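Local structure of enolase-phosphatase E1 (Saccharomyces cerevisiae, 2G80) at residues T33-E39 with R139-S145; W113-E118 with L153-Y157; F56-V60 with I92-V96; Y127-I131 with K248-T252. The protein probably catalyses both the enolization and the dephosphorylation of 2,3-diketo-5-methylthiopentyl-1-phosphate to an acireductone in methionine salvage, using one magnesium ion per molecule. One frame throughout, in Å; residues are numbered along the deposited sequence.

Interaction 1 of 4, residues T33-E39 with R139-S145; sequences TYLLDIE and RVFIYSS. With MG (magnesium ion), chain E.
Leu36 is held to Phe141 and Tyr143 through its backbone and to Val140 and Ile142 through its side chain. Its N donates to Phe141 O (2.9 Å), and its O accepts from Tyr143 N at 3.0 Å. With CG beside the backbone N (chi1 -55°), the leucine turns CD1 onto Val140 CG1, 3.9 Å away, on the sheet face shared by Tyr34 and Ile142. At the other end Thr33 meets Arg139. The bent arginine chain brings NH2 to within 3.3 Å of Thr33 OG1, 23° out of the guanidinium plane, and NH2 also bonds to Ile200 O. Thr33 CG2 rests on Phe141, whose CE2 lies over one face of the Arg139 guanidinium.

Strands 33-36 and 140-143 run parallel, their axes 24° apart, as neighbours in the Rossmann-like core of the HAD superfamily, whose metal site lies at the C-terminal ends of such strands. Just past strand 33-36, Asp37 OD2 (2.2 Å) and Glu39 O (2.1 Å) bind magnesium; Asp212 completes the protein ligands, while Asp37 OD1 is salt-bridged to Lys187. Ser144, predicted to bind substrate, donates from OG to the syn side of Glu39 OE1 (3.0 Å). Next in the chain to Asp37, Ile38 CG1 packs on Ile142 CG2 at 3.5 Å, the two side chains meeting nearly at right angles.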
loop_
_atom_site.group_PDB
_atom_site.type_symbol
_atom_site.label_atom_id
_atom_site.label_comp_id
_atom_site.label_asym_id
_atom_site.label_seq_id
_atom_site.Cartn_x
_atom_site.Cartn_y
_atom_site.Cartn_z
ATOM N N THR A 33 18.170 4.398 8.188
ATOM C CA THR A 33 16.748 4.266 7.935
ATOM C C THR A 33 16.408 4.039 6.470
ATOM O O THR A 33 17.091 4.527 5.579
ATOM C CB THR A 33 16.065 5.540 8.433
ATOM O OG1 THR A 33 16.457 5.764 9.788
ATOM C CG2 THR A 33 14.532 5.461 8.361
ATOM N N TYR A 34 15.341 3.274 6.268
ATOM C CA TYR A 34 14.799 2.924 4.987
ATOM C C TYR A 34 13.311 3.266 4.924
ATOM O O TYR A 34 12.551 2.966 5.857
ATOM C CB TYR A 34 14.997 1.435 4.723
ATOM C CG TYR A 34 16.466 1.062 4.629
ATOM C CD1 TYR A 34 17.179 0.669 5.771
ATOM C CD2 TYR A 34 17.162 1.172 3.404
ATOM C CE1 TYR A 34 18.567 0.363 5.706
ATOM C CE2 TYR A 34 18.531 0.843 3.312
ATOM C CZ TYR A 34 19.225 0.431 4.458
ATOM O OH TYR A 34 20.549 0.100 4.350
ATOM N N LEU A 35 12.935 3.900 3.818
ATOM C CA LEU A 35 11.586 4.307 3.522
ATOM C C LEU A 35 11.198 3.528 2.270
ATOM O O LEU A 35 11.893 3.571 1.244
ATOM C CB LEU A 35 11.532 5.812 3.264
ATOM C CG LEU A 35 10.157 6.423 3.011
ATOM C CD1 LEU A 35 9.282 6.306 4.287
ATOM C CD2 LEU A 35 10.310 7.884 2.592
ATOM N N LEU A 36 10.085 2.824 2.339
ATOM C CA LEU A 36 9.680 1.959 1.224
ATOM C C LEU A 36 8.323 2.294 0.677
ATOM O O LEU A 36 7.367 2.446 1.427
ATOM C CB LEU A 36 9.656 0.500 1.670
ATOM C CG LEU A 36 10.924 -0.092 2.292
ATOM C CD1 LEU A 36 10.635 -1.549 2.715
ATOM C CD2 LEU A 36 12.065 -0.054 1.341
ATOM N N ASP A 37 8.263 2.429 -0.644
ATOM C CA ASP A 37 7.016 2.441 -1.383
ATOM C C ASP A 37 6.476 0.980 -1.335
ATOM O O ASP A 37 7.271 0.040 -1.099
ATOM C CB ASP A 37 7.282 2.845 -2.826
ATOM C CG ASP A 37 6.042 2.754 -3.702
ATOM O OD1 ASP A 37 4.944 3.169 -3.238
ATOM O OD2 ASP A 37 6.181 2.249 -4.830
ATOM N N ILE A 38 5.159 0.793 -1.534
ATOM C CA ILE A 38 4.558 -0.556 -1.575
ATOM C C ILE A 38 4.485 -1.140 -2.985
ATOM O O ILE A 38 5.217 -2.075 -3.309
ATOM C CB ILE A 38 3.141 -0.638 -0.902
ATOM C CG1 ILE A 38 3.277 -0.313 0.593
ATOM C CG2 ILE A 38 2.530 -2.091 -1.065
ATOM C CD1 ILE A 38 2.005 -0.224 1.376
ATOM N N GLU A 39 3.608 -0.556 -3.805
ATOM C CA GLU A 39 3.207 -1.126 -5.102
ATOM C C GLU A 39 4.299 -0.998 -6.129
ATOM O O GLU A 39 4.757 0.086 -6.373
ATOM C CB GLU A 39 1.885 -0.497 -5.595
ATOM C CG GLU A 39 0.704 -0.538 -4.558
ATOM C CD GLU A 39 0.574 0.701 -3.592
ATOM O OE1 GLU A 39 1.582 1.408 -3.264
ATOM O OE2 GLU A 39 -0.579 0.954 -3.156
ATOM N N ARG A 139 15.535 0.060 10.999
ATOM C CA ARG A 139 14.513 1.095 10.925
ATOM C C ARG A 139 13.889 1.119 9.540
ATOM O O ARG A 139 14.530 1.489 8.564
ATOM C CB ARG A 139 15.045 2.449 11.385
ATOM C CG ARG A 139 15.521 2.454 12.853
ATOM C CD ARG A 139 14.932 3.622 13.637
ATOM N NE ARG A 139 15.162 4.877 12.930
ATOM C CZ ARG A 139 14.447 5.995 13.038
ATOM N NH1 ARG A 139 13.376 6.095 13.842
ATOM N NH2 ARG A 139 14.812 7.034 12.294
ATOM N N VAL A 140 12.642 0.665 9.482
ATOM C CA VAL A 140 11.875 0.543 8.241
ATOM C C VAL A 140 10.510 1.208 8.397
ATOM O O VAL A 140 9.734 0.794 9.239
ATOM C CB VAL A 140 11.654 -0.934 7.857
ATOM C CG1 VAL A 140 10.707 -1.069 6.608
ATOM C CG2 VAL A 140 13.007 -1.622 7.615
ATOM N N PHE A 141 10.243 2.181 7.523
ATOM C CA PHE A 141 9.001 2.914 7.420
ATOM C C PHE A 141 8.398 2.738 6.027
ATOM O O PHE A 141 9.116 2.644 5.029
ATOM C CB PHE A 141 9.233 4.405 7.713
ATOM C CG PHE A 141 9.683 4.669 9.115
ATOM C CD1 PHE A 141 8.768 5.002 10.088
ATOM C CD2 PHE A 141 11.021 4.519 9.473
ATOM C CE1 PHE A 141 9.160 5.234 11.385
ATOM C CE2 PHE A 141 11.442 4.749 10.784
ATOM C CZ PHE A 141 10.522 5.107 11.740
ATOM N N ILE A 142 7.074 2.688 5.975
ATOM C CA ILE A 142 6.324 2.534 4.724
ATOM C C ILE A 142 5.668 3.880 4.379
ATOM O O ILE A 142 5.249 4.600 5.289
ATOM C CB ILE A 142 5.249 1.414 4.856
ATOM C CG1 ILE A 142 5.858 0.096 5.386
ATOM C CG2 ILE A 142 4.554 1.140 3.517
ATOM C CD1 ILE A 142 6.904 -0.569 4.503
ATOM N N TYR A 143 5.682 4.241 3.082
ATOM C CA TYR A 143 4.965 5.412 2.549
ATOM C C TYR A 143 4.196 4.970 1.305
ATOM O O TYR A 143 4.817 4.560 0.322
ATOM C CB TYR A 143 5.915 6.561 2.206
ATOM C CG TYR A 143 5.296 7.883 1.728
ATOM C CD1 TYR A 143 4.042 8.342 2.195
ATOM C CD2 TYR A 143 6.041 8.755 0.928
ATOM C CE1 TYR A 143 3.515 9.590 1.793
ATOM C CE2 TYR A 143 5.537 10.010 0.554
ATOM C CZ TYR A 143 4.285 10.421 0.982
ATOM O OH TYR A 143 3.817 11.631 0.572
ATOM N N SER A 144 2.864 5.071 1.346
ATOM C CA SER A 144 2.001 4.620 0.236
ATOM C C SER A 144 0.756 5.496 0.027
ATOM O O SER A 144 0.411 6.261 0.891
ATOM C CB SER A 144 1.571 3.163 0.515
ATOM O OG SER A 144 0.889 2.593 -0.594
ATOM N N SER A 145 0.095 5.365 -1.127
ATOM C CA SER A 145 -1.204 6.055 -1.395
ATOM C C SER A 145 -2.331 5.434 -0.552
ATOM O O SER A 145 -3.292 6.121 -0.187
ATOM C CB SER A 145 -1.579 6.015 -2.885
ATOM O OG SER A 145 -1.691 4.678 -3.363
HETATM MG MG MG E . 4.907 2.219 -6.576
HETATM O O HOH W 1 3.335 2.622 -5.426
HETATM O O HOH W 2 1.944 4.626 -3.538
HETATM O O HOH W 3 5.234 4.268 -6.539
HETATM O O HOH W 4 3.902 2.172 -8.265
#

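Interaction 2 of 4, residues W113-E118 with L153-Y157; sequences WAHGYE and LLFGY
Tyr117 of helix 103-118, in the helical cap inserted between the first two core strands of this HAD fold, packs against Leu153 and Tyr157 at the C-terminal end of core helix 148-156. Its CB sits over the face of the Tyr157 ring, 3.9 Å from the centroid and 25° off the normal, a CH-pi contact. The two rings are nearly parallel (17°), yet with centroids 5.7 Å apart they are slid too far to stack fully; instead Tyr117 CD1 touches Tyr157 CB at 3.5 Å. Along the other border of the Tyr117 ring, CD2 lies 3.6 Å from Leu153 CG. With that CG opposite the backbone N (chi1 -168°), the leucine forks round Ala114, CD1 reaching Ala114 CB and CD2 reaching Ala114 N. On the solvent-facing side Glu118 CG comes to 3.2 Å from Tyr157 OH. Replacing Tyr117 by an alanine would probably open a gap between Leu153 and Tyr157 and deprive both of the ring they pack on. Phe47 and Leu52 of helix 46-65 also touch Tyr117. No hydrogen bond crosses between the segments: cap and core meet mainly through apolar and ring contacts of little directionality, consistent with the cap movements known in HAD enzymes.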
loop_
_atom_site.group_PDB
_atom_site.type_symbol
_atom_site.label_atom_id
_atom_site.label_comp_id
_atom_site.label_asym_id
_atom_site.label_seq_id
_atom_site.Cartn_x
_atom_site.Cartn_y
_atom_site.Cartn_z
ATOM N N TRP A 113 -11.957 -6.163 2.843
ATOM C CA TRP A 113 -10.601 -6.702 2.775
ATOM C C TRP A 113 -10.176 -7.283 4.099
ATOM O O TRP A 113 -9.611 -8.374 4.108
ATOM C CB TRP A 113 -9.568 -5.690 2.257
ATOM C CG TRP A 113 -9.755 -5.272 0.847
ATOM C CD1 TRP A 113 -10.313 -6.013 -0.166
ATOM C CD2 TRP A 113 -9.311 -4.045 0.237
ATOM N NE1 TRP A 113 -10.269 -5.325 -1.337
ATOM C CE2 TRP A 113 -9.648 -4.116 -1.133
ATOM C CE3 TRP A 113 -8.624 -2.924 0.704
ATOM C CZ2 TRP A 113 -9.371 -3.075 -2.040
ATOM C CZ3 TRP A 113 -8.325 -1.882 -0.202
ATOM C CH2 TRP A 113 -8.707 -1.970 -1.559
ATOM N N ALA A 114 -10.510 -6.632 5.216
ATOM C CA ALA A 114 -10.164 -7.183 6.528
ATOM C C ALA A 114 -10.699 -8.599 6.717
ATOM O O ALA A 114 -9.960 -9.471 7.151
ATOM C CB ALA A 114 -10.594 -6.255 7.697
ATOM N N HIS A 115 -11.959 -8.823 6.353
ATOM C CA HIS A 115 -12.593 -10.131 6.434
ATOM C C HIS A 115 -11.961 -11.075 5.417
ATOM O O HIS A 115 -11.793 -12.237 5.723
ATOM C CB HIS A 115 -14.134 -10.050 6.245
ATOM C CG HIS A 115 -14.813 -11.390 6.218
ATOM N ND1 HIS A 115 -15.044 -12.127 7.363
ATOM C CD2 HIS A 115 -15.282 -12.142 5.186
ATOM C CE1 HIS A 115 -15.630 -13.265 7.037
ATOM N NE2 HIS A 115 -15.790 -13.301 5.726
ATOM N N GLY A 116 -11.677 -10.587 4.212
ATOM C CA GLY A 116 -10.962 -11.369 3.181
ATOM C C GLY A 116 -9.606 -11.882 3.676
ATOM O O GLY A 116 -9.298 -13.060 3.557
ATOM N N TYR A 117 -8.811 -10.989 4.250
ATOM C CA TYR A 117 -7.527 -11.369 4.842
ATOM C C TYR A 117 -7.677 -12.338 6.034
ATOM O O TYR A 117 -7.037 -13.406 6.056
ATOM C CB TYR A 117 -6.777 -10.147 5.296
ATOM C CG TYR A 117 -6.132 -9.305 4.199
ATOM C CD1 TYR A 117 -5.102 -9.818 3.430
ATOM C CD2 TYR A 117 -6.479 -7.956 4.015
ATOM C CE1 TYR A 117 -4.464 -9.039 2.447
ATOM C CE2 TYR A 117 -5.847 -7.156 3.055
ATOM C CZ TYR A 117 -4.825 -7.718 2.261
ATOM O OH TYR A 117 -4.160 -7.001 1.277
ATOM N N GLU A 118 -8.551 -11.984 6.986
ATOM C CA GLU A 118 -8.787 -12.799 8.213
ATOM C C GLU A 118 -9.350 -14.181 7.977
ATOM O O GLU A 118 -9.044 -15.110 8.728
ATOM C CB GLU A 118 -9.704 -12.069 9.179
ATOM C CG GLU A 118 -9.054 -10.896 9.849
ATOM C CD GLU A 118 -10.050 -9.946 10.547
ATOM O OE1 GLU A 118 -11.226 -10.332 10.745
ATOM O OE2 GLU A 118 -9.631 -8.816 10.900
ATOM N N LEU A 153 -3.001 -3.656 7.636
ATOM C CA LEU A 153 -3.788 -4.811 7.253
ATOM C C LEU A 153 -3.043 -5.645 6.206
ATOM O O LEU A 153 -2.907 -6.870 6.354
ATOM C CB LEU A 153 -5.154 -4.324 6.740
ATOM C CG LEU A 153 -6.244 -5.356 6.537
ATOM C CD1 LEU A 153 -6.635 -5.983 7.896
ATOM C CD2 LEU A 153 -7.408 -4.674 5.805
ATOM N N LEU A 154 -2.500 -4.996 5.170
ATOM C CA LEU A 154 -1.667 -5.703 4.136
ATOM C C LEU A 154 -0.462 -6.438 4.726
ATOM O O LEU A 154 -0.222 -7.609 4.406
ATOM C CB LEU A 154 -1.172 -4.709 3.070
ATOM C CG LEU A 154 -0.450 -5.251 1.822
ATOM C CD1 LEU A 154 -0.691 -4.355 0.582
ATOM C CD2 LEU A 154 1.059 -5.535 1.998
ATOM N N PHE A 155 0.317 -5.739 5.562
ATOM C CA PHE A 155 1.482 -6.339 6.220
ATOM C C PHE A 155 1.176 -7.313 7.340
ATOM O O PHE A 155 2.083 -8.020 7.780
ATOM C CB PHE A 155 2.504 -5.262 6.644
ATOM C CG PHE A 155 3.151 -4.587 5.471
ATOM C CD1 PHE A 155 4.053 -5.285 4.685
ATOM C CD2 PHE A 155 2.830 -3.297 5.119
ATOM C CE1 PHE A 155 4.662 -4.693 3.572
ATOM C CE2 PHE A 155 3.416 -2.704 4.005
ATOM C CZ PHE A 155 4.351 -3.416 3.236
ATOM N N GLY A 156 -0.079 -7.361 7.808
ATOM C CA GLY A 156 -0.478 -8.370 8.779
ATOM C C GLY A 156 -0.781 -9.747 8.198
ATOM O O GLY A 156 -0.866 -10.723 8.964
ATOM N N TYR A 157 -0.965 -9.831 6.868
ATOM C CA TYR A 157 -1.432 -11.063 6.162
ATOM C C TYR A 157 -0.698 -11.289 4.840
ATOM O O TYR A 157 -1.287 -11.349 3.746
ATOM C CB TYR A 157 -2.945 -10.955 5.936
ATOM C CG TYR A 157 -3.763 -10.858 7.213
ATOM C CD1 TYR A 157 -4.118 -12.011 7.921
ATOM C CD2 TYR A 157 -4.184 -9.617 7.716
ATOM C CE1 TYR A 157 -4.864 -11.948 9.091
ATOM C CE2 TYR A 157 -4.948 -9.533 8.874
ATOM C CZ TYR A 157 -5.285 -10.711 9.556
ATOM O OH TYR A 157 -6.000 -10.697 10.706
#

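Interaction 3 of 4, residues F56-V60 with I92-V96; sequences FTNKV and ILELV
Helix segments 56-60 and 92-96 run antiparallel, their N-to-C directions 170° apart and their axes 10.6 Å apart at closest approach. The backbones come nearest at Thr57 and Leu93, whose CA atoms are 6.5 Å from each other. Each segment presents its first, second and fifth residues, one face of a helix: Phe56, Thr57 and Val60 face Ile92, Leu93 and Val96.

Phe56 reaches across with its ring border. CE2 meets Val96 CG2 at 3.6 Å, the methyl lying near the ring plane, and meets Ile92 CG2 at 3.8 Å. The same isoleucine methyl touches Val60 CG2 (3.7 Å), and so lies against both residues; Val60 CG2 in turn stands over one face of the Phe56 ring, within its own helix. Thr57 turns its methyl to the partner helix: at chi1 62° OG1 lies between the backbone N and the carbonyl carbon, where it makes weak hydrogen bonds to Phe53 O and Pro54 O, while CG2 packs on Val96 CG1 (3.7 Å). Leu93 CD2 comes against Thr57 CB at 3.7 Å.

The pair belongs to the all-helical cap, far from the magnesium, and Phe56 also touches Leu105, Leu108 and Trp113 of helix 103-118. With the threonine hydroxyl turned to weak bonds within its own helix, the interface offers the opposite helix only carbon, and the two are joined by hydrophobic packing without any hydrogen bond between the segments.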
loop_
_atom_site.group_PDB
_atom_site.type_symbol
_atom_site.label_atom_id
_atom_site.label_comp_id
_atom_site.label_asym_id
_atom_site.label_seq_id
_atom_site.Cartn_x
_atom_site.Cartn_y
_atom_site.Cartn_z
ATOM N N PHE A 56 -13.255 -7.265 -3.869
ATOM C CA PHE A 56 -14.198 -6.277 -3.335
ATOM C C PHE A 56 -15.483 -6.131 -4.177
ATOM O O PHE A 56 -16.595 -6.162 -3.610
ATOM C CB PHE A 56 -13.495 -4.922 -3.147
ATOM C CG PHE A 56 -14.418 -3.812 -2.796
ATOM C CD1 PHE A 56 -14.895 -3.693 -1.497
ATOM C CD2 PHE A 56 -14.839 -2.887 -3.769
ATOM C CE1 PHE A 56 -15.758 -2.668 -1.157
ATOM C CE2 PHE A 56 -15.712 -1.857 -3.440
ATOM C CZ PHE A 56 -16.177 -1.750 -2.117
ATOM N N THR A 57 -15.333 -5.971 -5.501
ATOM C CA THR A 57 -16.495 -5.823 -6.404
ATOM C C THR A 57 -17.382 -7.082 -6.440
ATOM O O THR A 57 -18.609 -6.953 -6.579
ATOM C CB THR A 57 -16.120 -5.345 -7.836
ATOM O OG1 THR A 57 -15.266 -6.297 -8.478
ATOM C CG2 THR A 57 -15.426 -3.987 -7.798
ATOM N N ASN A 58 -16.790 -8.281 -6.307
ATOM C CA ASN A 58 -17.592 -9.522 -6.198
ATOM C C ASN A 58 -18.403 -9.563 -4.887
ATOM O O ASN A 58 -19.479 -10.142 -4.861
ATOM C CB ASN A 58 -16.733 -10.790 -6.292
ATOM C CG ASN A 58 -15.992 -10.938 -7.659
ATOM O OD1 ASN A 58 -16.319 -10.278 -8.664
ATOM N ND2 ASN A 58 -14.949 -11.786 -7.667
ATOM N N LYS A 59 -17.889 -8.969 -3.813
ATOM C CA LYS A 59 -18.612 -8.905 -2.504
ATOM C C LYS A 59 -19.701 -7.795 -2.381
ATOM O O LYS A 59 -20.611 -7.939 -1.590
ATOM C CB LYS A 59 -17.615 -8.739 -1.339
ATOM C CG LYS A 59 -16.723 -9.931 -1.028
ATOM C CD LYS A 59 -17.508 -11.121 -0.465
ATOM C CE LYS A 59 -16.606 -12.266 -0.015
ATOM N NZ LYS A 59 -15.801 -12.840 -1.119
ATOM N N VAL A 60 -19.594 -6.719 -3.167
ATOM C CA VAL A 60 -20.526 -5.558 -3.106
ATOM C C VAL A 60 -22.038 -5.854 -3.166
ATOM O O VAL A 60 -22.786 -5.365 -2.296
ATOM C CB VAL A 60 -20.111 -4.430 -4.164
ATOM C CG1 VAL A 60 -21.271 -3.432 -4.527
ATOM C CG2 VAL A 60 -18.886 -3.683 -3.674
ATOM N N ILE A 92 -21.173 2.402 -6.224
ATOM C CA ILE A 92 -19.941 1.823 -5.623
ATOM C C ILE A 92 -19.082 1.189 -6.702
ATOM O O ILE A 92 -17.887 1.433 -6.751
ATOM C CB ILE A 92 -20.278 0.791 -4.508
ATOM C CG1 ILE A 92 -20.884 1.519 -3.288
ATOM C CG2 ILE A 92 -19.030 -0.033 -4.066
ATOM C CD1 ILE A 92 -21.601 0.579 -2.277
ATOM N N LEU A 93 -19.710 0.413 -7.582
ATOM C CA LEU A 93 -18.998 -0.247 -8.700
ATOM C C LEU A 93 -18.447 0.762 -9.702
ATOM O O LEU A 93 -17.402 0.517 -10.266
ATOM C CB LEU A 93 -19.897 -1.235 -9.407
ATOM C CG LEU A 93 -20.358 -2.377 -8.515
ATOM C CD1 LEU A 93 -21.506 -3.136 -9.184
ATOM C CD2 LEU A 93 -19.214 -3.282 -8.154
ATOM N N GLU A 94 -19.146 1.895 -9.890
ATOM C CA GLU A 94 -18.685 2.989 -10.741
ATOM C C GLU A 94 -17.444 3.638 -10.155
ATOM O O GLU A 94 -16.507 3.919 -10.900
ATOM C CB GLU A 94 -19.775 4.049 -10.917
ATOM C CG GLU A 94 -19.390 5.268 -11.748
ATOM C CD GLU A 94 -20.517 6.298 -11.896
ATOM O OE1 GLU A 94 -21.631 6.123 -11.332
ATOM O OE2 GLU A 94 -20.263 7.311 -12.585
ATOM N N LEU A 95 -17.448 3.907 -8.847
ATOM C CA LEU A 95 -16.281 4.519 -8.180
ATOM C C LEU A 95 -14.996 3.667 -8.340
ATOM O O LEU A 95 -13.914 4.221 -8.542
ATOM C CB LEU A 95 -16.532 4.778 -6.691
ATOM C CG LEU A 95 -17.644 5.767 -6.249
ATOM C CD1 LEU A 95 -17.820 5.647 -4.746
ATOM C CD2 LEU A 95 -17.365 7.190 -6.611
ATOM N N VAL A 96 -15.148 2.347 -8.236
ATOM C CA VAL A 96 -14.046 1.387 -8.391
ATOM C C VAL A 96 -13.556 1.432 -9.843
ATOM O O VAL A 96 -12.366 1.625 -10.072
ATOM C CB VAL A 96 -14.448 -0.086 -8.023
ATOM C CG1 VAL A 96 -13.290 -1.064 -8.283
ATOM C CG2 VAL A 96 -14.867 -0.208 -6.551
#

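Interaction 4 of 4, residues Y127-I131 with K248-T252; sequences YADAI and KNFET
Asp129 and Phe250 form a side-chain-to-backbone contact that ties the chain's C-terminal tail to the first turn of core helix 128-136. Asp129 OD2 accepts from Phe250 N at 2.7 Å, a short and nearly straight bond (166° at the hydrogen). The N-H arrives on the anti side of the carboxylate oxygen, 25° out of the carboxylate plane. A chi1 of 67° places the carboxylate between the backbone N and the carbonyl carbon, with OD2 also 3.3 Å from Asn249 CB. OD2 has a second partner in Arg232, which forms a salt bridge with it, so this one oxygen serves a peptide N-H and a cation together.

Apolar packing is slight: Phe250 CD2 lies 4.2 Å from Ala130 CA. The Phe250 ring itself makes a cation-pi contact with Arg232 and meets the ring of Phe133. Glu251 brings a like charge, its OE2 5.9 Å from Asp129 OD1, an effect that Arg232 would be expected to offset. Within the tail, Asn249 OD1 accepts from Glu251 N (3.3 Å), a weak Asx-turn hydrogen bond.

An asparagine in place of Asp129 would probably lose the charge of this salt bridge to Arg232, even if an amide oxygen could still receive Phe250 N. Helix 128-136 leads into strand 140-143, so the tail is fastened to an alpha-beta unit of the layered HAD core.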
loop_
_atom_site.group_PDB
_atom_site.type_symbol
_atom_site.label_atom_id
_atom_site.label_comp_id
_atom_site.label_asym_id
_atom_site.label_seq_id
_atom_site.Cartn_x
_atom_site.Cartn_y
_atom_site.Cartn_z
ATOM N N TYR A 127 7.340 -9.712 -2.116
ATOM C CA TYR A 127 8.503 -10.411 -2.680
ATOM C C TYR A 127 9.349 -10.998 -1.564
ATOM O O TYR A 127 9.569 -10.340 -0.543
ATOM C CB TYR A 127 9.359 -9.496 -3.569
ATOM C CG TYR A 127 8.650 -8.971 -4.798
ATOM C CD1 TYR A 127 8.397 -9.802 -5.900
ATOM C CD2 TYR A 127 8.255 -7.646 -4.885
ATOM C CE1 TYR A 127 7.734 -9.306 -7.035
ATOM C CE2 TYR A 127 7.599 -7.143 -6.036
ATOM C CZ TYR A 127 7.360 -7.968 -7.097
ATOM O OH TYR A 127 6.734 -7.467 -8.206
ATOM N N ALA A 128 9.828 -12.234 -1.755
ATOM C CA ALA A 128 10.621 -12.914 -0.712
ATOM C C ALA A 128 11.818 -12.062 -0.179
ATOM O O ALA A 128 12.009 -11.921 1.023
ATOM C CB ALA A 128 11.071 -14.237 -1.188
ATOM N N ASP A 129 12.561 -11.443 -1.085
ATOM C CA ASP A 129 13.679 -10.583 -0.714
ATOM C C ASP A 129 13.244 -9.294 0.045
ATOM O O ASP A 129 14.025 -8.731 0.804
ATOM C CB ASP A 129 14.498 -10.207 -1.954
ATOM C CG ASP A 129 13.729 -9.313 -2.909
ATOM O OD1 ASP A 129 12.782 -9.831 -3.529
ATOM O OD2 ASP A 129 14.065 -8.101 -3.019
ATOM N N ALA A 130 12.026 -8.818 -0.194
ATOM C CA ALA A 130 11.504 -7.632 0.531
ATOM C C ALA A 130 11.121 -8.035 1.954
ATOM O O ALA A 130 11.250 -7.232 2.867
ATOM C CB ALA A 130 10.318 -6.996 -0.209
ATOM N N ILE A 131 10.620 -9.269 2.125
ATOM C CA ILE A 131 10.315 -9.840 3.445
ATOM C C ILE A 131 11.591 -9.917 4.288
ATOM O O ILE A 131 11.581 -9.515 5.441
ATOM C CB ILE A 131 9.629 -11.280 3.362
ATOM C CG1 ILE A 131 8.208 -11.167 2.801
ATOM C CG2 ILE A 131 9.540 -11.937 4.728
ATOM C CD1 ILE A 131 7.576 -12.525 2.437
ATOM N N LYS A 248 16.840 -4.437 -8.695
ATOM C CA LYS A 248 15.940 -5.504 -9.141
ATOM C C LYS A 248 15.434 -6.301 -7.934
ATOM O O LYS A 248 14.411 -6.979 -8.010
ATOM C CB LYS A 248 16.636 -6.449 -10.111
ATOM C CG LYS A 248 17.186 -5.797 -11.389
ATOM C CD LYS A 248 16.113 -5.340 -12.366
ATOM N N ASN A 249 16.184 -6.249 -6.841
ATOM C CA ASN A 249 15.823 -6.882 -5.575
ATOM C C ASN A 249 16.612 -6.227 -4.448
ATOM O O ASN A 249 17.549 -5.464 -4.723
ATOM C CB ASN A 249 16.098 -8.364 -5.626
ATOM C CG ASN A 249 17.523 -8.672 -5.989
ATOM O OD1 ASN A 249 18.449 -8.386 -5.226
ATOM N ND2 ASN A 249 17.710 -9.282 -7.158
ATOM N N PHE A 250 16.264 -6.549 -3.199
ATOM C CA PHE A 250 16.924 -5.934 -2.041
ATOM C C PHE A 250 18.000 -6.762 -1.326
ATOM O O PHE A 250 18.475 -6.336 -0.278
ATOM C CB PHE A 250 15.873 -5.383 -1.046
ATOM C CG PHE A 250 14.783 -4.522 -1.680
ATOM C CD1 PHE A 250 14.985 -3.789 -2.889
ATOM C CD2 PHE A 250 13.585 -4.364 -1.013
ATOM C CE1 PHE A 250 13.970 -2.995 -3.433
ATOM C CE2 PHE A 250 12.590 -3.550 -1.513
ATOM C CZ PHE A 250 12.767 -2.865 -2.731
ATOM N N GLU A 251 18.427 -7.876 -1.916
ATOM C CA GLU A 251 19.485 -8.740 -1.343
ATOM C C GLU A 251 20.786 -8.023 -1.015
ATOM O O GLU A 251 21.353 -8.273 0.034
ATOM C CB GLU A 251 19.808 -9.933 -2.254
ATOM C CG GLU A 251 18.725 -10.984 -2.272
ATOM C CD GLU A 251 18.975 -12.113 -3.299
ATOM O OE1 GLU A 251 20.155 -12.420 -3.626
ATOM O OE2 GLU A 251 17.963 -12.689 -3.772
ATOM N N THR A 252 21.216 -7.103 -1.875
ATOM C CA THR A 252 22.503 -6.392 -1.682
ATOM C C THR A 252 22.452 -5.202 -0.714
ATOM O O THR A 252 23.508 -4.714 -0.333
ATOM C CB THR A 252 23.124 -5.879 -3.031
ATOM O OG1 THR A 252 22.410 -4.726 -3.520
ATOM C CG2 THR A 252 23.131 -6.971 -4.086
#

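Overall arrangement
Interaction 1 joins adjacent core strands and holds, just beyond one of them, two of the three protein residues that bind magnesium. Interaction 2 touches it directly: Ile38 CD1 lies 3.9 Å from Phe155 CE2, and the Leu154 side chain is about 6 Å from that of Glu39, placing this cap-core junction beside the active site. Interaction 3 lies farther out in the cap, its centre 28 Å from that of interaction 1, and is linked to interaction 2 through Trp113 NE1 and Phe56 CB, 3.7 Å apart. Interaction 4 lies on the core, about 33 Å centre to centre from interaction 3; its Phe250 side chain is about 10 Å from the magnesium ion.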